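Local coordinates for surface protein VspA (Borrelia turicatae, PDB 1YJG) that is a variable surface lipoprotein of the Vsp family, probably helping the spirochaete escape host immunity by antigenic switching, and is represented here by its helical core, at residues 100-105 with 125-130; 18-23 with 55-60; 93-98 with 129-134. All blocks are in the same frame, centred on the assembly; numbering follows the deposited sequence.

Contact 1 of 3, residues 100-105 with 125-130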
loop_
_atom_site.group_PDB
_atom_site.type_symbol
_atom_site.label_atom_id
_atom_site.label_comp_id
_atom_site.label_asym_id
_atom_site.label_seq_id
_atom_site.Cartn_x
_atom_site.Cartn_y
_atom_site.Cartn_z
ATOM N N THR A 100 -11.566 -6.655 18.834
ATOM C CA THR A 100 -12.577 -7.108 17.871
ATOM C C THR A 100 -13.993 -6.604 18.151
ATOM O O THR A 100 -14.745 -6.346 17.218
ATOM C CB THR A 100 -12.589 -8.671 17.749
ATOM O OG1 THR A 100 -13.651 -9.078 16.880
ATOM C CG2 THR A 100 -12.936 -9.370 19.071
ATOM N N ALA A 101 -14.355 -6.470 19.428
ATOM C CA ALA A 101 -15.687 -5.992 19.809
ATOM C C ALA A 101 -15.937 -4.568 19.324
ATOM O O ALA A 101 -17.065 -4.218 18.988
ATOM C CB ALA A 101 -15.878 -6.074 21.331
ATOM N N ASP A 102 -14.877 -3.763 19.271
ATOM C CA ASP A 102 -14.962 -2.364 18.836
ATOM C C ASP A 102 -14.671 -2.135 17.355
ATOM O O ASP A 102 -15.221 -1.205 16.756
ATOM C CB ASP A 102 -13.953 -1.517 19.622
ATOM C CG ASP A 102 -14.136 -1.617 21.118
ATOM O OD1 ASP A 102 -13.269 -2.219 21.782
ATOM O OD2 ASP A 102 -15.098 -1.102 21.716
ATOM N N LEU A 103 -13.810 -2.971 16.783
ATOM C CA LEU A 103 -13.396 -2.856 15.384
ATOM C C LEU A 103 -14.106 -3.740 14.372
ATOM O O LEU A 103 -14.049 -3.460 13.179
ATOM C CB LEU A 103 -11.884 -3.124 15.280
ATOM C CG LEU A 103 -10.980 -2.217 16.115
ATOM C CD1 LEU A 103 -9.496 -2.599 15.954
ATOM C CD2 LEU A 103 -11.198 -0.763 15.737
ATOM N N GLY A 104 -14.757 -4.800 14.835
ATOM C CA GLY A 104 -15.458 -5.716 13.950
ATOM C C GLY A 104 -16.969 -5.595 13.986
ATOM O O GLY A 104 -17.651 -6.375 13.333
ATOM N N LYS A 105 -17.487 -4.623 14.732
ATOM C CA LYS A 105 -18.934 -4.430 14.845
ATOM C C LYS A 105 -19.513 -3.795 13.578
ATOM O O LYS A 105 -18.778 -3.282 12.723
ATOM C CB LYS A 105 -19.304 -3.622 16.096
ATOM C CG LYS A 105 -18.771 -2.187 16.136
ATOM C CD LYS A 105 -19.652 -1.271 17.011
ATOM C CE LYS A 105 -18.904 -0.668 18.199
ATOM N NZ LYS A 105 -19.149 0.803 18.329
ATOM N N LYS A 125 -5.296 6.521 20.920
ATOM C CA LYS A 125 -4.644 5.596 19.973
ATOM C C LYS A 125 -4.622 4.228 20.622
ATOM O O LYS A 125 -3.676 3.462 20.445
ATOM C CB LYS A 125 -3.193 6.033 19.721
ATOM C CG LYS A 125 -2.952 7.543 19.541
ATOM C CD LYS A 125 -2.768 7.900 18.071
ATOM C CE LYS A 125 -2.982 9.386 17.789
ATOM N NZ LYS A 125 -3.600 9.588 16.456
ATOM N N ASP A 126 -5.699 3.914 21.338
ATOM C CA ASP A 126 -5.823 2.661 22.085
ATOM C C ASP A 126 -6.333 1.394 21.396
ATOM O O ASP A 126 -6.477 0.375 22.063
ATOM C CB ASP A 126 -6.642 2.924 23.359
ATOM C CG ASP A 126 -8.119 3.048 23.085
ATOM O OD1 ASP A 126 -8.518 3.937 22.305
ATOM O OD2 ASP A 126 -8.953 2.286 23.600
ATOM N N LYS A 127 -6.591 1.440 20.091
ATOM C CA LYS A 127 -7.065 0.261 19.353
ATOM C C LYS A 127 -6.153 -0.094 18.154
ATOM O O LYS A 127 -6.621 -0.591 17.129
ATOM C CB LYS A 127 -8.519 0.440 18.903
ATOM C CG LYS A 127 -9.483 0.812 20.039
ATOM C CD LYS A 127 -10.947 0.840 19.576
ATOM C CE LYS A 127 -11.809 1.707 20.486
ATOM N NZ LYS A 127 -11.525 3.166 20.334
ATOM N N GLY A 128 -4.854 0.177 18.290
ATOM C CA GLY A 128 -3.873 -0.117 17.256
ATOM C C GLY A 128 -3.061 1.044 16.703
ATOM O O GLY A 128 -1.974 0.834 16.201
ATOM N N ALA A 129 -3.567 2.267 16.787
ATOM C CA ALA A 129 -2.837 3.425 16.249
ATOM C C ALA A 129 -1.465 3.660 16.923
ATOM O O ALA A 129 -0.510 4.057 16.257
ATOM C CB ALA A 129 -3.707 4.673 16.272
ATOM N N GLU A 130 -1.369 3.402 18.227
ATOM C CA GLU A 130 -0.108 3.574 18.941
ATOM C C GLU A 130 0.923 2.616 18.366
ATOM O O GLU A 130 2.060 2.997 18.128
ATOM C CB GLU A 130 -0.281 3.297 20.431
ATOM C CG GLU A 130 1.006 3.337 21.249
ATOM C CD GLU A 130 1.598 4.739 21.404
ATOM O OE1 GLU A 130 2.627 4.865 22.099
ATOM O OE2 GLU A 130 1.051 5.718 20.844
#
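Lys127 stretches across to Asp102 and Leu103: its CD and CE carry the side-chain contact, and its backbone O takes a methyl of Leu103. With CG anti to the carbonyl carbon (chi1 -53°), the side chain leaves the loop toward helix 100-103. CB comes no closer than 4.3 Å to Leu103 CD2, a loose approach, and CG is farther still from both partners. CD does the touching, 3.8 Å from Asp102 CB and 4.2 Å from Leu103 CD2, so that it rests on both side chains at once. CE stays close to Asp102, 4.0 Å from its CB. These two side chains cross at about a right angle, whereas the other branch of Leu103 leaves Lys127's chain and lies on its backbone, CD1 to O at 3.7 Å. The short helix 100-103, which follows the long helix 76-98, is thereby packed on the loop that enters helix 129-155, whose N-cap is Gly128. A bend at chi4 (71°) turns NZ aside from Asp102, whose OD2 remains 5.7 Å from it. The ammonium of this buried lysine instead bridges to Asp112 and hydrogen-bonds Thr115, both on helix 110-117, with Asp126 OD1 a long ion pair.

Contact 2 of 3, residues 18-23 with 55-60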
loop_
_atom_site.group_PDB
_atom_site.type_symbol
_atom_site.label_atom_id
_atom_site.label_comp_id
_atom_site.label_asym_id
_atom_site.label_seq_id
_atom_site.Cartn_x
_atom_site.Cartn_y
_atom_site.Cartn_z
ATOM N N HIS A 18 7.864 -0.438 3.630
ATOM C CA HIS A 18 7.755 0.958 4.023
ATOM C C HIS A 18 6.536 1.593 3.380
ATOM O O HIS A 18 5.730 2.263 4.052
ATOM C CB HIS A 18 9.028 1.685 3.615
ATOM C CG HIS A 18 9.090 3.116 4.043
ATOM N ND1 HIS A 18 8.716 4.156 3.218
ATOM C CD2 HIS A 18 9.548 3.688 5.183
ATOM C CE1 HIS A 18 8.910 5.305 3.842
ATOM N NE2 HIS A 18 9.421 5.049 5.034
ATOM N N THR A 19 6.379 1.349 2.080
ATOM C CA THR A 19 5.247 1.886 1.335
ATOM C C THR A 19 3.927 1.353 1.906
ATOM O O THR A 19 3.009 2.136 2.161
ATOM C CB THR A 19 5.368 1.544 -0.137
ATOM O OG1 THR A 19 6.387 2.372 -0.734
ATOM C CG2 THR A 19 4.082 1.893 -0.887
ATOM N N LEU A 20 3.840 0.038 2.115
ATOM C CA LEU A 20 2.627 -0.558 2.671
ATOM C C LEU A 20 2.227 0.086 4.019
ATOM O O LEU A 20 1.048 0.307 4.271
ATOM C CB LEU A 20 2.797 -2.058 2.866
ATOM C CG LEU A 20 2.855 -2.916 1.596
ATOM C CD1 LEU A 20 2.986 -4.371 1.974
ATOM C CD2 LEU A 20 1.615 -2.715 0.728
ATOM N N VAL A 21 3.215 0.369 4.865
ATOM C CA VAL A 21 2.986 0.971 6.168
ATOM C C VAL A 21 2.416 2.391 6.002
ATOM O O VAL A 21 1.433 2.748 6.650
ATOM C CB VAL A 21 4.278 0.965 7.030
ATOM C CG1 VAL A 21 4.127 1.827 8.281
ATOM C CG2 VAL A 21 4.643 -0.459 7.417
ATOM N N LYS A 22 3.019 3.163 5.105
ATOM C CA LYS A 22 2.586 4.518 4.817
ATOM C C LYS A 22 1.216 4.518 4.137
ATOM O O LYS A 22 0.457 5.500 4.269
ATOM C CB LYS A 22 3.592 5.235 3.916
ATOM C CG LYS A 22 5.014 5.377 4.479
ATOM C CD LYS A 22 5.050 6.023 5.861
ATOM C CE LYS A 22 6.477 6.030 6.387
ATOM N NZ LYS A 22 6.578 6.576 7.752
ATOM N N SER A 23 0.902 3.430 3.429
ATOM C CA SER A 23 -0.371 3.286 2.714
ATOM C C SER A 23 -1.526 3.327 3.689
ATOM O O SER A 23 -2.630 3.690 3.308
ATOM C CB SER A 23 -0.417 2.008 1.846
ATOM O OG SER A 23 -0.814 0.836 2.552
ATOM N N TYR A 55 -5.866 -4.031 8.392
ATOM C CA TYR A 55 -5.405 -5.224 9.080
ATOM C C TYR A 55 -4.730 -6.180 8.084
ATOM O O TYR A 55 -3.705 -6.762 8.402
ATOM C CB TYR A 55 -6.580 -5.923 9.774
ATOM C CG TYR A 55 -6.167 -7.118 10.585
ATOM C CD1 TYR A 55 -5.906 -7.000 11.940
ATOM C CD2 TYR A 55 -6.011 -8.366 9.993
ATOM C CE1 TYR A 55 -5.507 -8.090 12.683
ATOM C CE2 TYR A 55 -5.618 -9.467 10.736
ATOM C CZ TYR A 55 -5.363 -9.321 12.076
ATOM O OH TYR A 55 -4.968 -10.402 12.818
ATOM N N SER A 56 -5.316 -6.334 6.891
ATOM C CA SER A 56 -4.785 -7.230 5.848
ATOM C C SER A 56 -3.454 -6.723 5.270
ATOM O O SER A 56 -2.565 -7.514 4.956
ATOM C CB SER A 56 -5.820 -7.433 4.731
ATOM O OG SER A 56 -5.381 -8.400 3.793
ATOM N N VAL A 57 -3.329 -5.406 5.130
ATOM C CA VAL A 57 -2.111 -4.798 4.624
ATOM C C VAL A 57 -1.002 -5.014 5.664
ATOM O O VAL A 57 0.101 -5.355 5.304
ATOM C CB VAL A 57 -2.296 -3.286 4.333
ATOM C CG1 VAL A 57 -0.957 -2.606 4.096
ATOM C CG2 VAL A 57 -3.205 -3.083 3.126
ATOM N N ILE A 58 -1.302 -4.827 6.949
ATOM C CA ILE A 58 -0.287 -5.016 7.992
ATOM C C ILE A 58 0.069 -6.492 8.144
ATOM O O ILE A 58 1.168 -6.798 8.573
ATOM C CB ILE A 58 -0.691 -4.353 9.341
ATOM C CG1 ILE A 58 -0.875 -2.848 9.158
ATOM C CG2 ILE A 58 0.377 -4.581 10.410
ATOM C CD1 ILE A 58 0.293 -2.138 8.509
ATOM N N SER A 59 -0.846 -7.392 7.764
ATOM C CA SER A 59 -0.595 -8.833 7.840
ATOM C C SER A 59 0.399 -9.168 6.745
ATOM O O SER A 59 1.276 -9.997 6.942
ATOM C CB SER A 59 -1.866 -9.667 7.651
ATOM O OG SER A 59 -2.694 -9.570 8.793
ATOM N N ALA A 60 0.254 -8.516 5.590
ATOM C CA ALA A 60 1.157 -8.731 4.452
ATOM C C ALA A 60 2.532 -8.224 4.850
ATOM O O ALA A 60 3.537 -8.841 4.526
ATOM C CB ALA A 60 0.661 -8.006 3.207
#
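The flat peptide carbonyl of Leu20 is approached from both its faces: a methyl of Val57 comes over one, and the hydroxyl of Ser23 leans toward the other. Val57 CG1 stands 3.5 Å from Leu20 O, well above the peptide plane, in van der Waals contact. On the far side Ser23 OG donates a hydrogen bond to Leu20 O at 2.6 Å, tilted 23° from the carbonyl plane. The serine hydroxyl of helix 2-28 thus folds back on its own backbone and spends its proton there, one turn below, and offers the opposite helix a contact of 3.8 Å from OG to Val57 CG1.

Val57 reaches this position because CG1 is anti to its backbone N (chi1 168°), which directs that methyl at the neighbouring helix; it also packs on Leu20 CB at 4.0 Å. The 18-23 and 55-60 segments of helices 2-28 and 48-69 run nearly antiparallel, at 163°, their axes 9.5 Å apart at closest approach, as neighbouring members of the helical bundle that makes up the Vsp core. Below Val57 the same row continues with Leu20 CD1 against Ala60 CB at 4.5 Å, a light contact, and Leu20 also covers Val61 and Lys64 of helix 48-69. Ile24, one turn along helix 2-28, packs on Val57 as well. This layer is shared with the dimer interface: Leu20 meets Thr19 of the second subunit, and Ser23 meets Leu20 of that subunit, while Ser56 OG hydrogen-bonds the backbone O of Glu26 of the second subunit.

Contact 3 of 3, residues 93-98 with 129-134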
loop_
_atom_site.group_PDB
_atom_site.type_symbol
_atom_site.label_atom_id
_atom_site.label_comp_id
_atom_site.label_asym_id
_atom_site.label_seq_id
_atom_site.Cartn_x
_atom_site.Cartn_y
_atom_site.Cartn_z
ATOM N N LEU A 93 -1.356 -6.189 14.996
ATOM C CA LEU A 93 -2.301 -7.276 14.709
ATOM C C LEU A 93 -2.924 -7.880 15.973
ATOM O O LEU A 93 -4.126 -8.104 16.022
ATOM C CB LEU A 93 -1.624 -8.379 13.883
ATOM C CG LEU A 93 -1.046 -7.962 12.531
ATOM C CD1 LEU A 93 -0.249 -9.124 11.922
ATOM C CD2 LEU A 93 -2.137 -7.503 11.581
ATOM N N THR A 94 -2.105 -8.127 16.991
ATOM C CA THR A 94 -2.568 -8.694 18.252
ATOM C C THR A 94 -3.535 -7.723 18.952
ATOM O O THR A 94 -4.578 -8.130 19.473
ATOM C CB THR A 94 -1.350 -8.992 19.173
ATOM O OG1 THR A 94 -0.571 -10.054 18.627
ATOM C CG2 THR A 94 -1.779 -9.540 20.526
ATOM N N LYS A 95 -3.180 -6.444 18.954
ATOM C CA LYS A 95 -4.000 -5.418 19.582
ATOM C C LYS A 95 -5.355 -5.286 18.878
ATOM O O LYS A 95 -6.400 -5.218 19.527
ATOM C CB LYS A 95 -3.243 -4.074 19.605
ATOM C CG LYS A 95 -4.061 -2.867 20.072
ATOM C CD LYS A 95 -4.774 -3.082 21.421
ATOM C CE LYS A 95 -3.806 -3.163 22.600
ATOM N NZ LYS A 95 -3.268 -1.835 22.995
ATOM N N ALA A 96 -5.339 -5.269 17.554
ATOM C CA ALA A 96 -6.573 -5.139 16.786
ATOM C C ALA A 96 -7.509 -6.324 17.062
ATOM O O ALA A 96 -8.711 -6.143 17.308
ATOM C CB ALA A 96 -6.261 -5.023 15.314
ATOM N N LYS A 97 -6.947 -7.526 17.043
ATOM C CA LYS A 97 -7.708 -8.751 17.295
ATOM C C LYS A 97 -8.352 -8.701 18.674
ATOM O O LYS A 97 -9.500 -9.116 18.843
ATOM C CB LYS A 97 -6.812 -9.988 17.195
ATOM C CG LYS A 97 -6.547 -10.464 15.775
ATOM C CD LYS A 97 -5.809 -11.817 15.752
ATOM C CE LYS A 97 -4.369 -11.701 16.233
ATOM N NZ LYS A 97 -3.547 -12.885 15.846
ATOM N N SER A 98 -7.614 -8.172 19.649
ATOM C CA SER A 98 -8.099 -8.052 21.027
ATOM C C SER A 98 -9.214 -7.017 21.142
ATOM O O SER A 98 -9.988 -7.034 22.103
ATOM C CB SER A 98 -6.951 -7.671 21.969
ATOM O OG SER A 98 -6.731 -6.272 21.956
ATOM N N ALA A 129 -3.567 2.267 16.787
ATOM C CA ALA A 129 -2.837 3.425 16.249
ATOM C C ALA A 129 -1.465 3.660 16.923
ATOM O O ALA A 129 -0.510 4.057 16.257
ATOM C CB ALA A 129 -3.707 4.673 16.272
ATOM N N GLU A 130 -1.369 3.402 18.227
ATOM C CA GLU A 130 -0.108 3.574 18.941
ATOM C C GLU A 130 0.923 2.616 18.366
ATOM O O GLU A 130 2.060 2.997 18.128
ATOM C CB GLU A 130 -0.281 3.297 20.431
ATOM C CG GLU A 130 1.006 3.337 21.249
ATOM C CD GLU A 130 1.598 4.739 21.404
ATOM O OE1 GLU A 130 2.627 4.865 22.099
ATOM O OE2 GLU A 130 1.051 5.718 20.844
ATOM N N GLU A 131 0.497 1.375 18.130
ATOM C CA GLU A 131 1.362 0.338 17.588
ATOM C C GLU A 131 1.783 0.696 16.153
ATOM O O GLU A 131 2.895 0.396 15.725
ATOM C CB GLU A 131 0.657 -1.029 17.631
ATOM C CG GLU A 131 0.471 -1.642 19.028
ATOM C CD GLU A 131 -0.715 -1.081 19.824
ATOM O OE1 GLU A 131 -1.495 -0.268 19.286
ATOM O OE2 GLU A 131 -0.881 -1.460 21.010
ATOM N N LEU A 132 0.870 1.325 15.420
ATOM C CA LEU A 132 1.093 1.741 14.046
ATOM C C LEU A 132 2.131 2.850 14.000
ATOM O O LEU A 132 2.933 2.905 13.057
ATOM C CB LEU A 132 -0.217 2.177 13.407
ATOM C CG LEU A 132 -0.173 2.607 11.945
ATOM C CD1 LEU A 132 0.380 1.480 11.056
ATOM C CD2 LEU A 132 -1.565 3.032 11.518
ATOM N N ILE A 133 2.124 3.718 15.018
ATOM C CA ILE A 133 3.091 4.811 15.110
ATOM C C ILE A 133 4.483 4.218 15.295
ATOM O O ILE A 133 5.439 4.655 14.659
ATOM C CB ILE A 133 2.762 5.762 16.287
ATOM C CG1 ILE A 133 1.651 6.733 15.885
ATOM C CG2 ILE A 133 4.015 6.543 16.748
ATOM C CD1 ILE A 133 1.080 7.549 17.059
ATOM N N LYS A 134 4.590 3.233 16.190
ATOM C CA LYS A 134 5.864 2.563 16.465
ATOM C C LYS A 134 6.332 1.812 15.218
ATOM O O LYS A 134 7.518 1.752 14.930
ATOM C CB LYS A 134 5.742 1.599 17.662
ATOM C CG LYS A 134 5.323 2.303 18.968
ATOM C CD LYS A 134 5.502 1.438 20.229
ATOM C CE LYS A 134 5.450 2.280 21.516
ATOM N NZ LYS A 134 4.306 1.891 22.402
#
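Lys95 and Glu131 carry this surface contact between them, by a salt bridge and by methylenes laid on the carboxylate. The salt bridge comes first: Lys95 NZ donates a hydrogen bond to Glu131 OE2 at 3.1 Å, approaching on the syn side of that oxygen and 19° out of the carboxylate plane.

Van der Waals contact between the lysine methylenes and the carboxylate adds to the bridge. Lys95 begins with CG anti to its backbone N (chi1 172°) and then bends at each of its next three torsions, which curls the chain round the carboxylate rather than letting it extend past. CG consequently sits above the plane of the carboxylate, 3.6 Å from Glu131 OE2 and 3.7 Å from Glu131 OE1, with Glu131 CD 3.9 Å from Lys95 CB. The methylenes thus cover one face of the group whose oxygen the ammonium holds, and the two side chains cross at about a right angle.

Hydrogen bonds inside each helix flank the pair. Ser98 OG donates to Lys95 O at 2.7 Å in the last turn of helix 76-98, and on the other helix Lys134 NZ makes a weak bond to Glu130 OE1 at 3.4 Å.

The C-terminal end of helix 76-98 is in this way joined to the first turns of helix 129-155, with Glu131 lying also on Ser91 and Phe92, while Leu93 and Ala96 pack against Tyr55 of helix 48-69.

Overall arrangement
Along the chain contact 2 closes before the other two open, and contacts 1 and 3 both end on the start of helix 129-155, sharing Ala129 and Glu130. Their centres are about 8 Å apart and they touch, Lys95 CG lying 3.6 Å from Gly128 N; helices 76-98 and 100-103 follow each other directly. Contact 2 lies near the middle of the chain, its centre about 12 Å from that of contact 3 and 16 Å from that of contact 1. Tyr55 and Ser59 on helix 48-69 bridge it to contact 3 through Leu93. Contacts 1 and 2 also touch the second subunit, so the set links bundle interior and the start of helix 129-155 to the partner chain.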